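Long-range contacts in prolyl endopeptidase (Myxococcus xanthus, PDB 2BKL), which probably hydrolyses oligopeptides on the carboxyl side of proline and, less readily, alanine, as a serine peptidase of the S9A family: residues 125-131 / 173-179; 430-436 / 476-482; 442-448 / 520-526. One frame throughout, in Å; residues are numbered along the deposited sequence.

Contact 1 belongs to the beta-propeller, while contacts 2 and 3 lie in the alpha/beta-hydrolase domain, across the centre of the chain; its centre is about 41 Å from that of contact 2 and about 53 Å from that of contact 3. The centres of contacts 2 and 3 are about 13 Å apart, and the two touch: Val477 N sits 2.9 Å from Pro447 O, a probable hydrogen bond. Their segments alternate along the chain: contact 2 pairs two strands of the sheet, and contact 3 joins the loops leading into two others. Both domains line the ligand pocket, with Trp249 and Ser533; the side chain of Thr125 is about 8 Å from the bound N-[(benzyloxy)carbonyl]-L-alanyl-L-proline (ZAH).

Contact 1 (125-131 / 173-179); sequences TWAVSWD and PKWTPDS. With SO4 (sulfate ion), chain F.
Trp175 is the residue most covered here, and it should be placed first. Segment 125-131 is extended through Val128 and turns at Trp130; segment 173-179 is extended at Lys174 and Trp175, then closes a type I turn from Thr176 to Ser179, with Ser179 N bonded to Thr176 O at 2.9 Å. Set Ala127 CA 6.1 Å from Pro173 CA and Ser129 CA 5.4 Å from Ser179 CA. With chi1 m and chi2 95°, the Trp175 indole reaches across so that NE1 donates to Ala127 O (2.9 Å). Ser129 CA sits over the ring face, 3.6 Å from the centroid of the five-membered ring and 3° off its normal, a CH-pi contact. Trp130, with chi1 m and chi2 103°, makes the reciprocal bond: its NE1 donates to Trp175 O at 3.0 Å, and its CD1 packs 3.8 Å from Trp175 CB. Ser179, at positive phi with chi1 m, receives Asp131 N on OG (3.1 Å). Ser129 OG donates to Asp131 OD1 at 2.6 Å. On the outer side of the turn, Asp178 N donates (2.9 Å) to O2 of a sulfate probably from the crystallisation liquor. The arrangement joins successive blades of the seven-bladed propeller through indole-to-carbonyl bonds instead of shared sheet pairing: strand 121-128 pairs with 134-141 in one blade, strand 174-175 with 181-186 in the next, and Trp175 also touches Ala136 and meets Phe182 edge-to-face.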
loop_
_atom_site.group_PDB
_atom_site.type_symbol
_atom_site.label_atom_id
_atom_site.label_comp_id
_atom_site.label_asym_id
_atom_site.label_seq_id
_atom_site.Cartn_x
_atom_site.Cartn_y
_atom_site.Cartn_z
ATOM N N THR A 125 -8.080 -1.311 11.248
ATOM C CA THR A 125 -8.612 0.030 11.386
ATOM C C THR A 125 -9.229 0.277 12.775
ATOM O O THR A 125 -9.784 -0.646 13.387
ATOM C CB THR A 125 -9.694 0.260 10.311
ATOM O OG1 THR A 125 -9.945 1.665 10.168
ATOM C CG2 THR A 125 -11.034 -0.330 10.729
ATOM N N TRP A 126 -9.145 1.487 13.275
ATOM C CA TRP A 126 -9.869 1.882 14.456
ATOM C C TRP A 126 -10.427 3.290 14.281
ATOM O O TRP A 126 -9.824 4.124 13.597
ATOM C CB TRP A 126 -9.011 1.752 15.724
ATOM C CG TRP A 126 -7.687 2.436 15.655
ATOM C CD1 TRP A 126 -6.515 1.905 15.172
ATOM C CD2 TRP A 126 -7.359 3.751 16.136
ATOM N NE1 TRP A 126 -5.500 2.820 15.291
ATOM C CE2 TRP A 126 -5.986 3.957 15.880
ATOM C CE3 TRP A 126 -8.081 4.772 16.756
ATOM C CZ2 TRP A 126 -5.329 5.149 16.216
ATOM C CZ3 TRP A 126 -7.420 5.959 17.069
ATOM C CH2 TRP A 126 -6.066 6.126 16.803
ATOM N N ALA A 127 -11.573 3.573 14.900
ATOM C CA ALA A 127 -12.273 4.841 14.765
ATOM C C ALA A 127 -12.880 5.162 16.108
ATOM O O ALA A 127 -13.676 4.377 16.645
ATOM C CB ALA A 127 -13.365 4.766 13.693
ATOM N N VAL A 128 -12.523 6.307 16.664
ATOM C CA VAL A 128 -13.011 6.744 17.952
ATOM C C VAL A 128 -14.318 7.503 17.768
ATOM O O VAL A 128 -14.458 8.351 16.866
ATOM C CB VAL A 128 -11.981 7.667 18.638
ATOM C CG1 VAL A 128 -12.401 7.962 20.087
ATOM C CG2 VAL A 128 -10.588 7.057 18.572
ATOM N N SER A 129 -15.282 7.274 18.643
ATOM C CA SER A 129 -16.544 8.012 18.623
ATOM C C SER A 129 -16.283 9.480 18.989
ATOM O O SER A 129 -15.289 9.825 19.616
ATOM C CB SER A 129 -17.554 7.366 19.569
ATOM O OG SER A 129 -17.126 7.466 20.918
ATOM N N TRP A 130 -17.186 10.356 18.549
ATOM C CA TRP A 130 -17.002 11.791 18.722
ATOM C C TRP A 130 -16.993 12.207 20.182
ATOM O O TRP A 130 -16.356 13.200 20.512
ATOM C CB TRP A 130 -18.039 12.595 17.903
ATOM C CG TRP A 130 -17.817 12.346 16.455
ATOM C CD1 TRP A 130 -18.556 11.537 15.635
ATOM C CD2 TRP A 130 -16.698 12.772 15.677
ATOM N NE1 TRP A 130 -17.983 11.472 14.393
ATOM C CE2 TRP A 130 -16.831 12.206 14.386
ATOM C CE3 TRP A 130 -15.578 13.575 15.935
ATOM C CZ2 TRP A 130 -15.906 12.435 13.351
ATOM C CZ3 TRP A 130 -14.666 13.793 14.918
ATOM C CH2 TRP A 130 -14.824 13.225 13.645
ATOM N N ASP A 131 -17.654 11.439 21.050
ATOM C CA ASP A 131 -17.653 11.716 22.481
ATOM C C ASP A 131 -16.428 11.172 23.229
ATOM O O ASP A 131 -16.278 11.391 24.441
ATOM C CB ASP A 131 -18.967 11.268 23.146
ATOM C CG ASP A 131 -19.177 9.784 23.161
ATOM O OD1 ASP A 131 -18.298 9.045 22.663
ATOM O OD2 ASP A 131 -20.216 9.263 23.645
ATOM N N PRO A 173 -15.262 2.581 10.059
ATOM C CA PRO A 173 -16.471 3.119 10.684
ATOM C C PRO A 173 -16.532 4.646 10.687
ATOM O O PRO A 173 -15.558 5.347 11.038
ATOM C CB PRO A 173 -16.408 2.572 12.114
ATOM C CG PRO A 173 -15.594 1.298 11.964
ATOM C CD PRO A 173 -14.535 1.678 10.977
ATOM N N LYS A 174 -17.688 5.155 10.261
ATOM C CA LYS A 174 -18.019 6.581 10.320
ATOM C C LYS A 174 -19.076 6.786 11.398
ATOM O O LYS A 174 -20.252 6.554 11.162
ATOM C CB LYS A 174 -18.580 7.087 8.994
ATOM C CG LYS A 174 -17.597 7.630 7.953
ATOM C CD LYS A 174 -16.680 6.592 7.386
ATOM C CE LYS A 174 -17.389 5.514 6.595
ATOM N NZ LYS A 174 -16.408 4.649 5.813
ATOM N N TRP A 175 -18.643 7.216 12.575
ATOM C CA TRP A 175 -19.538 7.513 13.684
ATOM C C TRP A 175 -20.416 8.725 13.408
ATOM O O TRP A 175 -19.942 9.739 12.885
ATOM C CB TRP A 175 -18.747 7.771 14.937
ATOM C CG TRP A 175 -18.039 6.622 15.522
ATOM C CD1 TRP A 175 -16.740 6.263 15.334
ATOM C CD2 TRP A 175 -18.573 5.715 16.494
ATOM N NE1 TRP A 175 -16.449 5.165 16.101
ATOM C CE2 TRP A 175 -17.552 4.821 16.836
ATOM C CE3 TRP A 175 -19.824 5.571 17.112
ATOM C CZ2 TRP A 175 -17.739 3.789 17.765
ATOM C CZ3 TRP A 175 -20.010 4.563 18.022
ATOM C CH2 TRP A 175 -18.965 3.689 18.351
ATOM N N THR A 176 -21.692 8.626 13.734
ATOM C CA THR A 176 -22.545 9.812 13.716
ATOM C C THR A 176 -22.217 10.734 14.884
ATOM O O THR A 176 -21.667 10.289 15.873
ATOM C CB THR A 176 -24.028 9.435 13.711
ATOM O OG1 THR A 176 -24.272 8.348 14.607
ATOM C CG2 THR A 176 -24.425 8.890 12.330
ATOM N N PRO A 177 -22.517 12.025 14.761
ATOM C CA PRO A 177 -22.203 12.995 15.831
ATOM C C PRO A 177 -22.766 12.638 17.218
ATOM O O PRO A 177 -22.169 13.064 18.221
ATOM C CB PRO A 177 -22.804 14.296 15.315
ATOM C CG PRO A 177 -23.074 14.136 13.895
ATOM C CD PRO A 177 -23.088 12.679 13.570
ATOM N N ASP A 178 -23.858 11.878 17.290
ATOM C CA ASP A 178 -24.434 11.456 18.573
ATOM C C ASP A 178 -23.711 10.294 19.241
ATOM O O ASP A 178 -24.069 9.904 20.348
ATOM C CB ASP A 178 -25.918 11.119 18.410
ATOM C CG ASP A 178 -26.187 9.983 17.408
ATOM O OD1 ASP A 178 -25.229 9.308 16.953
ATOM O OD2 ASP A 178 -27.363 9.697 17.043
ATOM N N SER A 179 -22.706 9.755 18.558
ATOM C CA SER A 179 -21.911 8.619 19.044
ATOM C C SER A 179 -22.770 7.382 19.323
ATOM O O SER A 179 -22.330 6.478 20.056
ATOM C CB SER A 179 -21.106 8.982 20.306
ATOM O OG SER A 179 -20.193 10.007 20.014
HETATM S S SO4 F . -26.847 12.624 14.473
HETATM O O1 SO4 F . -27.998 11.722 14.440
HETATM O O2 SO4 F . -25.822 11.904 15.187
HETATM O O3 SO4 F . -26.530 13.034 13.104
HETATM O O4 SO4 F . -27.164 13.838 15.246
#

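Contact 2 (430-436 / 476-482); sequences VPMFVVH and GVYAVAN
Met432, Val434, Ala479 and Ala481 form the apolar centre where strand 429-437, second in order across the alpha/beta-hydrolase sheet, pairs antiparallel with strand 477-481. Met432 SD lies 3.9 Å from Ala479 CB and 4.2 Å from Ala481 CB, its chi1 and chi2 both t, on the face covered by helix 503-518; Val434 CG1 comes 3.5 Å from Val477 CG1. Phe433 (chi1 m), Val435, Tyr478 (chi1 t) and Val480 occupy the other face. The short segments' axes approach to 4.6 Å, with 161° between their N-to-C directions. Met432-Ala481 and Val434-Ala479 are non-hydrogen-bonded pairs, CA-CA 4.2 and 4.4 Å; Phe433-Val480 and Val435-Tyr478 are hydrogen-bonded, 5.2 and 5.1 Å. Phe433 N–Val480 O and Val480 N–Phe433 O are both 2.9 Å; Val435 N–Tyr478 O is 2.7 Å and Tyr478 N–Val435 O 3.0 Å. At one end His436 NE2 bonds to Glu418. At the other, Asn482 (chi1 m) hydrogen-bonds through ND2 to Glu488 OE2 and Met460 O, while its backbone N donates to Pro431 O at 2.9 Å, nearly straight at 171°.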
loop_
_atom_site.group_PDB
_atom_site.type_symbol
_atom_site.label_atom_id
_atom_site.label_comp_id
_atom_site.label_asym_id
_atom_site.label_seq_id
_atom_site.Cartn_x
_atom_site.Cartn_y
_atom_site.Cartn_z
ATOM N N VAL A 430 12.266 10.040 -16.188
ATOM C CA VAL A 430 11.756 9.363 -15.018
ATOM C C VAL A 430 12.612 9.710 -13.816
ATOM O O VAL A 430 13.846 9.630 -13.913
ATOM C CB VAL A 430 11.779 7.843 -15.221
ATOM C CG1 VAL A 430 11.227 7.128 -13.963
ATOM C CG2 VAL A 430 11.015 7.419 -16.474
ATOM N N PRO A 431 12.029 10.113 -12.692
ATOM C CA PRO A 431 12.827 10.356 -11.486
ATOM C C PRO A 431 13.257 9.088 -10.777
ATOM O O PRO A 431 12.582 8.055 -10.854
ATOM C CB PRO A 431 11.914 11.138 -10.570
ATOM C CG PRO A 431 10.658 11.413 -11.367
ATOM C CD PRO A 431 10.597 10.383 -12.461
ATOM N N MET A 432 14.376 9.173 -10.080
ATOM C CA MET A 432 14.856 8.090 -9.230
ATOM C C MET A 432 15.620 8.673 -8.056
ATOM O O MET A 432 16.430 9.608 -8.231
ATOM C CB MET A 432 15.733 7.112 -10.026
ATOM C CG MET A 432 16.296 6.003 -9.181
ATOM S SD MET A 432 16.895 4.583 -10.176
ATOM C CE MET A 432 18.029 5.337 -11.269
ATOM N N PHE A 433 15.382 8.156 -6.852
ATOM C CA PHE A 433 16.210 8.434 -5.683
ATOM C C PHE A 433 17.329 7.429 -5.569
ATOM O O PHE A 433 17.125 6.240 -5.795
ATOM C CB PHE A 433 15.378 8.391 -4.399
ATOM C CG PHE A 433 14.245 9.369 -4.336
ATOM C CD1 PHE A 433 14.491 10.724 -4.159
ATOM C CD2 PHE A 433 12.916 8.934 -4.402
ATOM C CE1 PHE A 433 13.438 11.641 -4.082
ATOM C CE2 PHE A 433 11.880 9.841 -4.288
ATOM C CZ PHE A 433 12.126 11.170 -4.144
ATOM N N VAL A 434 18.525 7.901 -5.227
ATOM C CA VAL A 434 19.681 7.038 -5.047
ATOM C C VAL A 434 20.305 7.353 -3.710
ATOM O O VAL A 434 20.665 8.504 -3.440
ATOM C CB VAL A 434 20.704 7.161 -6.196
ATOM C CG1 VAL A 434 21.786 6.093 -6.028
ATOM C CG2 VAL A 434 20.036 7.011 -7.556
ATOM N N VAL A 435 20.433 6.342 -2.862
ATOM C CA VAL A 435 20.868 6.527 -1.473
ATOM C C VAL A 435 22.112 5.692 -1.233
ATOM O O VAL A 435 22.199 4.525 -1.616
ATOM C CB VAL A 435 19.751 6.073 -0.473
ATOM C CG1 VAL A 435 20.134 6.436 0.946
ATOM C CG2 VAL A 435 18.378 6.678 -0.859
ATOM N N HIS A 436 23.112 6.291 -0.605
ATOM C CA HIS A 436 24.361 5.591 -0.338
ATOM C C HIS A 436 25.191 6.353 0.681
ATOM O O HIS A 436 24.936 7.514 0.967
ATOM C CB HIS A 436 25.169 5.411 -1.626
ATOM C CG HIS A 436 25.339 6.678 -2.390
ATOM N ND1 HIS A 436 26.324 7.609 -2.099
ATOM C CD2 HIS A 436 24.654 7.178 -3.441
ATOM C CE1 HIS A 436 26.212 8.631 -2.930
ATOM N NE2 HIS A 436 25.207 8.393 -3.752
ATOM N N GLY A 476 26.694 -0.554 -0.022
ATOM C CA GLY A 476 25.649 -0.727 -0.997
ATOM C C GLY A 476 24.955 0.559 -1.390
ATOM O O GLY A 476 25.055 1.575 -0.723
ATOM N N VAL A 477 24.257 0.482 -2.519
ATOM C CA VAL A 477 23.422 1.567 -3.043
ATOM C C VAL A 477 21.993 1.082 -3.024
ATOM O O VAL A 477 21.716 -0.071 -3.369
ATOM C CB VAL A 477 23.846 1.910 -4.467
ATOM C CG1 VAL A 477 22.885 2.916 -5.162
ATOM C CG2 VAL A 477 25.314 2.412 -4.484
ATOM N N TYR A 478 21.107 1.957 -2.598
ATOM C CA TYR A 478 19.659 1.701 -2.627
ATOM C C TYR A 478 19.034 2.712 -3.547
ATOM O O TYR A 478 19.230 3.923 -3.373
ATOM C CB TYR A 478 19.058 1.836 -1.233
ATOM C CG TYR A 478 17.561 1.622 -1.148
ATOM C CD1 TYR A 478 17.000 0.402 -1.465
ATOM C CD2 TYR A 478 16.730 2.634 -0.702
ATOM C CE1 TYR A 478 15.616 0.197 -1.362
ATOM C CE2 TYR A 478 15.365 2.443 -0.588
ATOM C CZ TYR A 478 14.825 1.228 -0.928
ATOM O OH TYR A 478 13.441 1.003 -0.816
ATOM N N ALA A 479 18.271 2.253 -4.538
ATOM C CA ALA A 479 17.662 3.142 -5.520
ATOM C C ALA A 479 16.186 2.855 -5.610
ATOM O O ALA A 479 15.775 1.692 -5.540
ATOM C CB ALA A 479 18.322 2.943 -6.889
ATOM N N VAL A 480 15.384 3.903 -5.761
ATOM C CA VAL A 480 13.927 3.806 -5.837
ATOM C C VAL A 480 13.472 4.624 -7.062
ATOM O O VAL A 480 13.654 5.838 -7.098
ATOM C CB VAL A 480 13.248 4.340 -4.538
ATOM C CG1 VAL A 480 11.741 4.152 -4.628
ATOM C CG2 VAL A 480 13.821 3.632 -3.302
ATOM N N ALA A 481 12.899 3.949 -8.056
ATOM C CA ALA A 481 12.480 4.607 -9.294
ATOM C C ALA A 481 11.026 4.994 -9.244
ATOM O O ALA A 481 10.184 4.179 -8.803
ATOM C CB ALA A 481 12.764 3.720 -10.481
ATOM N N ASN A 482 10.694 6.187 -9.724
ATOM C CA ASN A 482 9.326 6.703 -9.760
ATOM C C ASN A 482 8.718 6.409 -11.132
ATOM O O ASN A 482 8.379 7.301 -11.919
ATOM C CB ASN A 482 9.313 8.205 -9.467
ATOM C CG ASN A 482 9.778 8.528 -8.083
ATOM O OD1 ASN A 482 10.912 8.943 -7.888
ATOM N ND2 ASN A 482 8.896 8.361 -7.111
#

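Contact 3 (442-448 / 520-526); sequences RDGNAPT and KYTQPKR
Two largely irregular segments run side by side in the same direction, with Gly444 CA 4.1 Å from Thr522 CA and Pro447 CA 4.8 Å from Arg526 CA. Lys520, at positive phi, is the C-prime residue of the Schellman motif that ends helix 503-518, and its carbonyl O receives Gly444 N at 2.9 Å. Gly444 has phi 75°, which favours glycine. Arg442 folds back with chi1, chi2 and chi3 all m, and chi4 of -85° turns its guanidinium flat onto Tyr521: centres 3.8 Å apart, planes at 11°, CZ 3.9 Å from the Tyr521 ring centroid, a cation-pi contact. Tyr521 (chi1 m, chi2 -83°) sends its hydroxyl to Glu418, and Arg442 NH2 bonds to Gln519 O. Asn445, chi1 t, accepts NE2 of Gln523 (chi1 p, chi2 t) on OD1 (2.9 Å). Arg526, m at its first three angles, grips Asn445 O with both NE (2.8 Å) and NH2 (2.9 Å), its guanidinium face over Pro447 CG and its NH1 bonded to Leu675 O. Thr522, chi1 t, donates OG1 to Ala446 O at 2.8 Å; Thr448 OG1 (chi1 m) shares that acceptor at 3.0 Å. Ala446 N reaches Tyr521 O at 3.0 Å. Thr448 N meets Arg526 O at 2.9 Å, which begins the parallel pairing of strands 448-451 and 527-532, neighbours in the central sheet of the alpha/beta-hydrolase fold.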
loop_
_atom_site.group_PDB
_atom_site.type_symbol
_atom_site.label_atom_id
_atom_site.label_comp_id
_atom_site.label_asym_id
_atom_site.label_seq_id
_atom_site.Cartn_x
_atom_site.Cartn_y
_atom_site.Cartn_z
ATOM N N ARG A 442 32.575 5.413 -6.770
ATOM C CA ARG A 442 31.831 5.284 -8.009
ATOM C C ARG A 442 32.683 4.543 -9.012
ATOM O O ARG A 442 33.170 5.123 -10.003
ATOM C CB ARG A 442 31.415 6.659 -8.550
ATOM C CG ARG A 442 30.377 7.333 -7.688
ATOM C CD ARG A 442 28.994 6.796 -7.911
ATOM N NE ARG A 442 28.410 7.260 -9.145
ATOM C CZ ARG A 442 27.771 8.421 -9.285
ATOM N NH1 ARG A 442 27.626 9.272 -8.275
ATOM N NH2 ARG A 442 27.250 8.740 -10.449
ATOM N N ASP A 443 32.839 3.249 -8.747
ATOM C CA ASP A 443 33.744 2.364 -9.469
ATOM C C ASP A 443 33.017 1.280 -10.240
ATOM O O ASP A 443 33.635 0.353 -10.739
ATOM C CB ASP A 443 34.740 1.736 -8.479
ATOM C CG ASP A 443 34.086 0.799 -7.461
ATOM O OD1 ASP A 443 32.845 0.663 -7.409
ATOM O OD2 ASP A 443 34.770 0.136 -6.625
ATOM N N GLY A 444 31.691 1.375 -10.332
ATOM C CA GLY A 444 30.936 0.393 -11.100
ATOM C C GLY A 444 30.780 -0.958 -10.438
ATOM O O GLY A 444 30.449 -1.960 -11.093
ATOM N N ASN A 445 30.984 -1.017 -9.135
ATOM C CA ASN A 445 30.986 -2.301 -8.466
ATOM C C ASN A 445 30.275 -2.368 -7.129
ATOM O O ASN A 445 30.338 -3.390 -6.452
ATOM C CB ASN A 445 32.429 -2.772 -8.293
ATOM C CG ASN A 445 32.516 -4.246 -8.016
ATOM O OD1 ASN A 445 31.875 -5.052 -8.689
ATOM N ND2 ASN A 445 33.288 -4.606 -7.016
ATOM N N ALA A 446 29.554 -1.319 -6.751
ATOM C CA ALA A 446 28.793 -1.362 -5.508
ATOM C C ALA A 446 27.601 -2.313 -5.617
ATOM O O ALA A 446 26.874 -2.270 -6.610
ATOM C CB ALA A 446 28.285 0.034 -5.167
ATOM N N PRO A 447 27.356 -3.124 -4.602
ATOM C CA PRO A 447 26.140 -3.940 -4.571
ATOM C C PRO A 447 24.981 -2.945 -4.533
ATOM O O PRO A 447 24.976 -2.032 -3.706
ATOM C CB PRO A 447 26.237 -4.699 -3.246
ATOM C CG PRO A 447 27.471 -4.358 -2.645
ATOM C CD PRO A 447 28.165 -3.270 -3.382
ATOM N N THR A 448 24.010 -3.127 -5.401
ATOM C CA THR A 448 22.926 -2.179 -5.538
ATOM C C THR A 448 21.600 -2.891 -5.507
ATOM O O THR A 448 21.467 -3.956 -6.071
ATOM C CB THR A 448 23.128 -1.420 -6.868
ATOM O OG1 THR A 448 24.342 -0.666 -6.778
ATOM C CG2 THR A 448 22.020 -0.403 -7.168
ATOM N N LYS A 520 28.021 4.385 -13.172
ATOM C CA LYS A 520 29.167 3.857 -12.404
ATOM C C LYS A 520 28.823 3.530 -10.949
ATOM O O LYS A 520 29.713 3.446 -10.109
ATOM C CB LYS A 520 30.391 4.777 -12.510
ATOM C CG LYS A 520 30.849 5.054 -13.943
ATOM C CD LYS A 520 31.288 3.806 -14.665
ATOM C CE LYS A 520 31.987 4.163 -15.990
ATOM N NZ LYS A 520 31.929 3.049 -16.974
ATOM N N TYR A 521 27.553 3.303 -10.638
ATOM C CA TYR A 521 27.222 2.786 -9.325
ATOM C C TYR A 521 27.531 1.303 -9.248
ATOM O O TYR A 521 28.011 0.821 -8.241
ATOM C CB TYR A 521 25.761 3.009 -8.983
ATOM C CG TYR A 521 25.372 4.462 -8.855
ATOM C CD1 TYR A 521 25.584 5.148 -7.667
ATOM C CD2 TYR A 521 24.772 5.141 -9.906
ATOM C CE1 TYR A 521 25.238 6.490 -7.542
ATOM C CE2 TYR A 521 24.436 6.476 -9.786
ATOM C CZ TYR A 521 24.631 7.130 -8.594
ATOM O OH TYR A 521 24.286 8.472 -8.437
ATOM N N THR A 522 27.254 0.583 -10.311
ATOM C CA THR A 522 27.181 -0.871 -10.228
ATOM C C THR A 522 27.382 -1.531 -11.582
ATOM O O THR A 522 27.676 -0.876 -12.592
ATOM C CB THR A 522 25.841 -1.246 -9.568
ATOM O OG1 THR A 522 25.816 -2.624 -9.174
ATOM C CG2 THR A 522 24.655 -1.051 -10.471
ATOM N N GLN A 523 27.229 -2.842 -11.601
ATOM C CA GLN A 523 27.245 -3.638 -12.847
ATOM C C GLN A 523 26.180 -4.727 -12.694
ATOM O O GLN A 523 25.725 -4.989 -11.579
ATOM C CB GLN A 523 28.619 -4.241 -13.130
ATOM C CG GLN A 523 29.149 -5.094 -12.020
ATOM C CD GLN A 523 30.474 -5.764 -12.366
ATOM O OE1 GLN A 523 30.570 -6.432 -13.396
ATOM N NE2 GLN A 523 31.474 -5.592 -11.522
ATOM N N PRO A 524 25.722 -5.322 -13.799
ATOM C CA PRO A 524 24.631 -6.297 -13.698
ATOM C C PRO A 524 24.818 -7.379 -12.615
ATOM O O PRO A 524 23.876 -7.664 -11.863
ATOM C CB PRO A 524 24.570 -6.874 -15.109
ATOM C CG PRO A 524 24.991 -5.728 -15.958
ATOM C CD PRO A 524 26.096 -5.080 -15.212
ATOM N N LYS A 525 26.008 -7.962 -12.497
ATOM C CA LYS A 525 26.217 -9.051 -11.524
ATOM C C LYS A 525 26.216 -8.585 -10.077
ATOM O O LYS A 525 26.243 -9.406 -9.131
ATOM C CB LYS A 525 27.507 -9.852 -11.816
ATOM C CG LYS A 525 28.808 -9.143 -11.468
ATOM C CD LYS A 525 30.058 -9.973 -11.891
ATOM C CE LYS A 525 30.225 -10.100 -13.416
ATOM N NZ LYS A 525 31.658 -10.284 -13.838
ATOM N N ARG A 526 26.183 -7.267 -9.880
ATOM C CA ARG A 526 26.119 -6.684 -8.564
ATOM C C ARG A 526 24.796 -5.939 -8.329
ATOM O O ARG A 526 24.652 -5.229 -7.324
ATOM C CB ARG A 526 27.274 -5.700 -8.411
ATOM C CG ARG A 526 28.648 -6.352 -8.490
ATOM C CD ARG A 526 29.031 -7.035 -7.194
ATOM N NE ARG A 526 29.652 -6.069 -6.301
ATOM C CZ ARG A 526 30.179 -6.355 -5.114
ATOM N NH1 ARG A 526 30.071 -7.564 -4.595
ATOM N NH2 ARG A 526 30.783 -5.401 -4.422
#